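Local structure of leucine-rich repeat protein (4ECN) at residues V133-S138 against V160-S165; V678-N683 against T690-T695. The protein is of unknown function but, as an extracellular leucine-rich repeat protein with two DUF4458 domains, probably binds other proteins. All coordinates share one frame; numbering follows the deposited sequence.

Contact 1. Residues V133-S138 against V160-S165; sequences VTFKLS and VTVMNS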
loop_
_atom_site.group_PDB
_atom_site.type_symbol
_atom_site.label_atom_id
_atom_site.label_comp_id
_atom_site.label_asym_id
_atom_site.label_seq_id
_atom_site.Cartn_x
_atom_site.Cartn_y
_atom_site.Cartn_z
ATOM N N VAL A 133 -5.551 -44.762 19.822
ATOM C CA VAL A 133 -5.553 -44.096 21.131
ATOM C C VAL A 133 -6.969 -43.802 21.620
ATOM O O VAL A 133 -7.856 -43.495 20.825
ATOM C CB VAL A 133 -4.730 -42.764 21.048
ATOM C CG1 VAL A 133 -5.109 -41.764 22.136
ATOM C CG2 VAL A 133 -3.234 -43.041 21.099
ATOM N N THR A 134 -7.142 -43.844 22.951
ATOM C CA THR A 134 -8.348 -43.444 23.672
ATOM C C THR A 134 -7.924 -42.441 24.719
ATOM O O THR A 134 -6.825 -42.553 25.272
ATOM C CB THR A 134 -9.112 -44.623 24.277
ATOM O OG1 THR A 134 -8.229 -45.356 25.134
ATOM C CG2 THR A 134 -9.739 -45.519 23.229
ATOM N N PHE A 135 -8.786 -41.467 25.000
ATOM C CA PHE A 135 -8.479 -40.420 25.966
ATOM C C PHE A 135 -9.257 -40.610 27.258
ATOM O O PHE A 135 -10.312 -41.257 27.278
ATOM C CB PHE A 135 -8.780 -39.038 25.357
ATOM C CG PHE A 135 -7.920 -38.790 24.142
ATOM C CD1 PHE A 135 -6.640 -38.264 24.274
ATOM C CD2 PHE A 135 -8.347 -39.179 22.878
ATOM C CE1 PHE A 135 -5.824 -38.094 23.160
ATOM C CE2 PHE A 135 -7.528 -39.000 21.764
ATOM C CZ PHE A 135 -6.284 -38.448 21.911
ATOM N N LYS A 136 -8.694 -40.066 28.336
ATOM C CA LYS A 136 -9.243 -40.063 29.675
ATOM C C LYS A 136 -9.137 -38.647 30.195
ATOM O O LYS A 136 -8.026 -38.136 30.440
ATOM C CB LYS A 136 -8.512 -41.078 30.554
ATOM C CG LYS A 136 -8.942 -41.140 32.013
ATOM C CD LYS A 136 -7.839 -41.841 32.814
ATOM C CE LYS A 136 -8.102 -42.010 34.288
ATOM N NZ LYS A 136 -9.147 -43.032 34.540
ATOM N N LEU A 137 -10.303 -37.988 30.267
ATOM C CA LEU A 137 -10.473 -36.619 30.748
ATOM C C LEU A 137 -10.380 -36.621 32.273
ATOM O O LEU A 137 -11.040 -37.426 32.917
ATOM C CB LEU A 137 -11.809 -36.033 30.262
ATOM C CG LEU A 137 -11.922 -35.560 28.814
ATOM C CD1 LEU A 137 -11.909 -36.724 27.813
ATOM C CD2 LEU A 137 -13.217 -34.793 28.620
ATOM N N SER A 138 -9.536 -35.753 32.844
ATOM C CA SER A 138 -9.281 -35.709 34.279
ATOM C C SER A 138 -9.236 -34.283 34.811
ATOM O O SER A 138 -8.794 -33.391 34.082
ATOM C CB SER A 138 -7.942 -36.385 34.564
ATOM O OG SER A 138 -7.721 -37.539 33.765
ATOM N N VAL A 160 -9.536 -32.485 20.928
ATOM C CA VAL A 160 -8.210 -32.421 21.529
ATOM C C VAL A 160 -7.167 -32.275 20.413
ATOM O O VAL A 160 -7.309 -32.813 19.311
ATOM C CB VAL A 160 -7.833 -33.558 22.529
ATOM C CG1 VAL A 160 -8.964 -33.825 23.523
ATOM C CG2 VAL A 160 -7.395 -34.843 21.844
ATOM N N THR A 161 -6.148 -31.467 20.722
ATOM C CA THR A 161 -4.953 -31.238 19.931
ATOM C C THR A 161 -3.831 -31.991 20.579
ATOM O O THR A 161 -3.528 -31.752 21.759
ATOM C CB THR A 161 -4.606 -29.736 19.797
ATOM O OG1 THR A 161 -5.777 -28.953 19.595
ATOM C CG2 THR A 161 -3.547 -29.463 18.722
ATOM N N VAL A 162 -3.210 -32.899 19.826
ATOM C CA VAL A 162 -2.048 -33.643 20.303
ATOM C C VAL A 162 -0.856 -33.147 19.549
ATOM O O VAL A 162 -0.990 -32.844 18.365
ATOM C CB VAL A 162 -2.192 -35.179 20.193
ATOM C CG1 VAL A 162 -3.275 -35.701 21.136
ATOM C CG2 VAL A 162 -2.430 -35.627 18.750
HETATM N N MSE A 163 0.303 -33.061 20.198
HETATM C CA MSE A 163 1.522 -32.639 19.508
HETATM C C MSE A 163 2.559 -33.714 19.652
HETATM O O MSE A 163 2.781 -34.195 20.757
HETATM C CB MSE A 163 2.045 -31.303 20.049
HETATM C CG MSE A 163 3.114 -30.660 19.174
HETATM SE SE MSE A 163 4.013 -29.156 20.054
HETATM C CE MSE A 163 5.105 -30.167 21.387
ATOM N N ASN A 164 3.178 -34.110 18.535
ATOM C CA ASN A 164 4.240 -35.106 18.533
ATOM C C ASN A 164 5.453 -34.457 19.221
ATOM O O ASN A 164 5.963 -33.433 18.774
ATOM C CB ASN A 164 4.529 -35.616 17.095
ATOM C CG ASN A 164 5.591 -36.705 16.998
ATOM O OD1 ASN A 164 6.725 -36.582 17.502
ATOM N ND2 ASN A 164 5.278 -37.776 16.279
ATOM N N SER A 165 5.862 -35.032 20.339
ATOM C CA SER A 165 6.943 -34.539 21.186
ATOM C C SER A 165 8.321 -34.496 20.465
ATOM O O SER A 165 9.204 -33.768 20.944
ATOM C CB SER A 165 7.045 -35.390 22.444
ATOM O OG SER A 165 5.924 -35.118 23.273
#
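Phe135 reaches across a sandwich-like fold, consistent with the transthyretin clan to which DUF4458 domains belong, to meet Val160 and Val162, joining strand 130-139 to strand 157-164. The two strands are not hydrogen-bonded to each other; strand 130-139 pairs with 202-212 and 251-259, whereas 157-164 pairs with 170-179 and 214-227. What passes between them is side-chain packing alone, an example of how facing strands are joined by apolar groups from alternate residues.

The first kind of interaction is CH-pi. Val160 CG2 sits over one face of the Phe135 ring, 4.0 Å from its centroid and 20° off the normal, displaced toward the rim. The opposite face is covered by Val133 CG1, from the ring's own strand, so that the phenyl group is clasped between two valine methyls. Plain apolar contact is the second kind: Val162 CG1 approaches the ring obliquely. Leu173 and Met176 of strand 170-179 and Val209 of strand 202-212 also touch Phe135 and extend this core.

With an alanine at this position, the methyls of Val160 and Val162 would probably lose the aromatic surface they pack on, leaving a gap between the strands. Phe135 CG lies anti to the carbonyl carbon (chi1 -62°), which sends the ring's outer end to the valines: Phe135 CZ lies 3.8 Å from Val160 CG2, and Phe135 CE1 is 4.0 Å from Val162 CG1.

Contact 2. Residues V678-N683 against T690-T695; sequences VTLSYN and TELFAT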
loop_
_atom_site.group_PDB
_atom_site.type_symbol
_atom_site.label_atom_id
_atom_site.label_comp_id
_atom_site.label_asym_id
_atom_site.label_seq_id
_atom_site.Cartn_x
_atom_site.Cartn_y
_atom_site.Cartn_z
ATOM N N VAL A 678 9.979 28.962 -8.555
ATOM C CA VAL A 678 8.704 29.397 -9.127
ATOM C C VAL A 678 8.615 28.780 -10.506
ATOM O O VAL A 678 9.491 29.040 -11.333
ATOM C CB VAL A 678 8.528 30.935 -9.136
ATOM C CG1 VAL A 678 7.250 31.337 -9.859
ATOM C CG2 VAL A 678 8.537 31.489 -7.716
ATOM N N THR A 679 7.613 27.888 -10.721
ATOM C CA THR A 679 7.451 27.212 -12.001
ATOM C C THR A 679 6.299 27.835 -12.734
ATOM O O THR A 679 5.162 27.793 -12.259
ATOM C CB THR A 679 7.264 25.707 -11.841
ATOM O OG1 THR A 679 8.196 25.184 -10.888
ATOM C CG2 THR A 679 7.327 24.968 -13.183
ATOM N N LEU A 680 6.600 28.433 -13.885
ATOM C CA LEU A 680 5.623 29.105 -14.719
ATOM C C LEU A 680 5.747 28.646 -16.159
ATOM O O LEU A 680 5.329 29.355 -17.068
ATOM C CB LEU A 680 5.808 30.626 -14.610
ATOM C CG LEU A 680 5.389 31.291 -13.291
ATOM C CD1 LEU A 680 6.006 32.670 -13.157
ATOM C CD2 LEU A 680 3.887 31.321 -13.144
ATOM N N SER A 681 6.288 27.440 -16.370
ATOM C CA SER A 681 6.456 26.852 -17.702
ATOM C C SER A 681 5.097 26.393 -18.230
ATOM O O SER A 681 4.204 26.104 -17.423
ATOM C CB SER A 681 7.461 25.710 -17.677
ATOM O OG SER A 681 7.068 24.725 -16.744
ATOM N N TYR A 682 4.913 26.405 -19.579
ATOM C CA TYR A 682 3.664 26.066 -20.285
ATOM C C TYR A 682 2.561 26.970 -19.799
ATOM O O TYR A 682 1.717 26.580 -18.983
ATOM C CB TYR A 682 3.259 24.593 -20.165
ATOM C CG TYR A 682 4.283 23.647 -20.743
ATOM C CD1 TYR A 682 5.349 23.184 -19.970
ATOM C CD2 TYR A 682 4.187 23.202 -22.059
ATOM C CE1 TYR A 682 6.292 22.304 -20.492
ATOM C CE2 TYR A 682 5.116 22.304 -22.586
ATOM C CZ TYR A 682 6.158 21.846 -21.791
ATOM O OH TYR A 682 7.089 20.961 -22.286
ATOM N N ASN A 683 2.622 28.219 -20.266
ATOM C CA ASN A 683 1.640 29.259 -19.974
ATOM C C ASN A 683 1.523 30.130 -21.204
ATOM O O ASN A 683 1.782 29.643 -22.299
ATOM C CB ASN A 683 2.001 30.038 -18.701
ATOM C CG ASN A 683 1.458 29.370 -17.465
ATOM O OD1 ASN A 683 0.262 29.254 -17.313
ATOM N ND2 ASN A 683 2.298 28.913 -16.553
ATOM N N THR A 690 8.214 40.751 -13.960
ATOM C CA THR A 690 8.939 41.774 -13.177
ATOM C C THR A 690 8.340 41.886 -11.753
ATOM O O THR A 690 9.067 42.013 -10.763
ATOM C CB THR A 690 8.850 43.123 -13.926
ATOM O OG1 THR A 690 9.328 42.944 -15.260
ATOM C CG2 THR A 690 9.621 44.237 -13.237
ATOM N N GLU A 691 7.005 41.791 -11.687
ATOM C CA GLU A 691 6.138 41.795 -10.512
ATOM C C GLU A 691 6.688 40.936 -9.382
ATOM O O GLU A 691 6.443 41.237 -8.218
ATOM C CB GLU A 691 4.752 41.258 -10.903
ATOM C CG GLU A 691 4.237 41.780 -12.240
ATOM C CD GLU A 691 4.527 40.949 -13.474
ATOM O OE1 GLU A 691 3.990 39.822 -13.565
ATOM O OE2 GLU A 691 5.194 41.465 -14.400
ATOM N N LEU A 692 7.382 39.838 -9.723
ATOM C CA LEU A 692 7.958 38.936 -8.746
ATOM C C LEU A 692 9.203 39.542 -8.094
ATOM O O LEU A 692 9.384 39.433 -6.895
ATOM C CB LEU A 692 8.315 37.614 -9.416
ATOM C CG LEU A 692 7.173 36.775 -9.985
ATOM C CD1 LEU A 692 7.713 35.553 -10.732
ATOM C CD2 LEU A 692 6.231 36.324 -8.905
ATOM N N PHE A 693 10.044 40.197 -8.871
ATOM C CA PHE A 693 11.298 40.764 -8.417
ATOM C C PHE A 693 11.059 42.105 -7.719
ATOM O O PHE A 693 11.601 42.342 -6.627
ATOM C CB PHE A 693 12.241 40.893 -9.624
ATOM C CG PHE A 693 12.483 39.525 -10.228
ATOM C CD1 PHE A 693 13.350 38.621 -9.616
ATOM C CD2 PHE A 693 11.758 39.099 -11.334
ATOM C CE1 PHE A 693 13.514 37.331 -10.123
ATOM C CE2 PHE A 693 11.924 37.810 -11.841
ATOM C CZ PHE A 693 12.818 36.941 -11.248
ATOM N N ALA A 694 10.195 42.948 -8.314
ATOM C CA ALA A 694 9.805 44.240 -7.774
ATOM C C ALA A 694 9.267 44.089 -6.358
ATOM O O ALA A 694 9.495 44.975 -5.544
ATOM C CB ALA A 694 8.767 44.877 -8.668
ATOM N N THR A 695 8.635 42.937 -6.038
ATOM C CA THR A 695 8.058 42.662 -4.713
ATOM C C THR A 695 9.061 41.925 -3.766
ATOM O O THR A 695 8.674 41.487 -2.671
ATOM C CB THR A 695 6.763 41.855 -4.836
ATOM O OG1 THR A 695 6.975 40.720 -5.663
ATOM C CG2 THR A 695 5.645 42.655 -5.390
#
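Leu692, on the short helical turn 690-694, points its CD1 methyl at Val678 and Leu680, a worked case of how a leucine-rich repeat fills its interior. Strand 675-679, this helix and strand 701-703 form a beta-alpha-beta unit, and the contact lies between the parallel sheet and the convex-side segment that leads to the next strand.

The two leucines meet tip to tip, with Leu680 CD1 4.1 Å from Leu692 CD1. They share one conformation: CG is anti to the carbonyl carbon, beside the backbone N, and the second torsion is extended (chi2 162° in Leu680, 175° in Leu692). Each side chain is thereby stretched toward the other, and its CD1 becomes the leading atom. Val678 adds a looser touch, its CG1 4.3 Å from the same Leu692 CD1. Ile702 of strand 701-703 touches both Val678 and Leu692, continuing the apolar core into the next strand.

Past the strand, Asn683 turns its side chain back to the backbone. Its ND2 gives a nearly straight bond to Leu680 O, 3.1 Å long, with the acceptor in the amide plane but the donor well above the carbonyl plane. The amide also bonds to Phe651 O through ND2 and to Ile656 N through OD1, as in the asparagine rows of leucine-rich repeats.

Across the two segments the chemistry is wholly apolar: methyl packing sets no bond direction between helix and strand, while the polar groups of Asn683 are satisfied by backbone.

From the N terminus, the chain first meets contact 1, where segment 160-165 returns to pack against 133-138, with 21 residues between the two segments. That loop is complete long before contact 2 begins, so the two follow in series and neither nest nor cross. Contact 2 closes a far shorter loop, with six residues between segments 678-683 and 690-695. One ties together strands of a DUF4458 domain; the other joins the sheet of the leucine-rich repeat region to its outer side. Their centres are about 81 Å apart, on opposite sides of the chain's centre, yet both rest on buried apolar side chains.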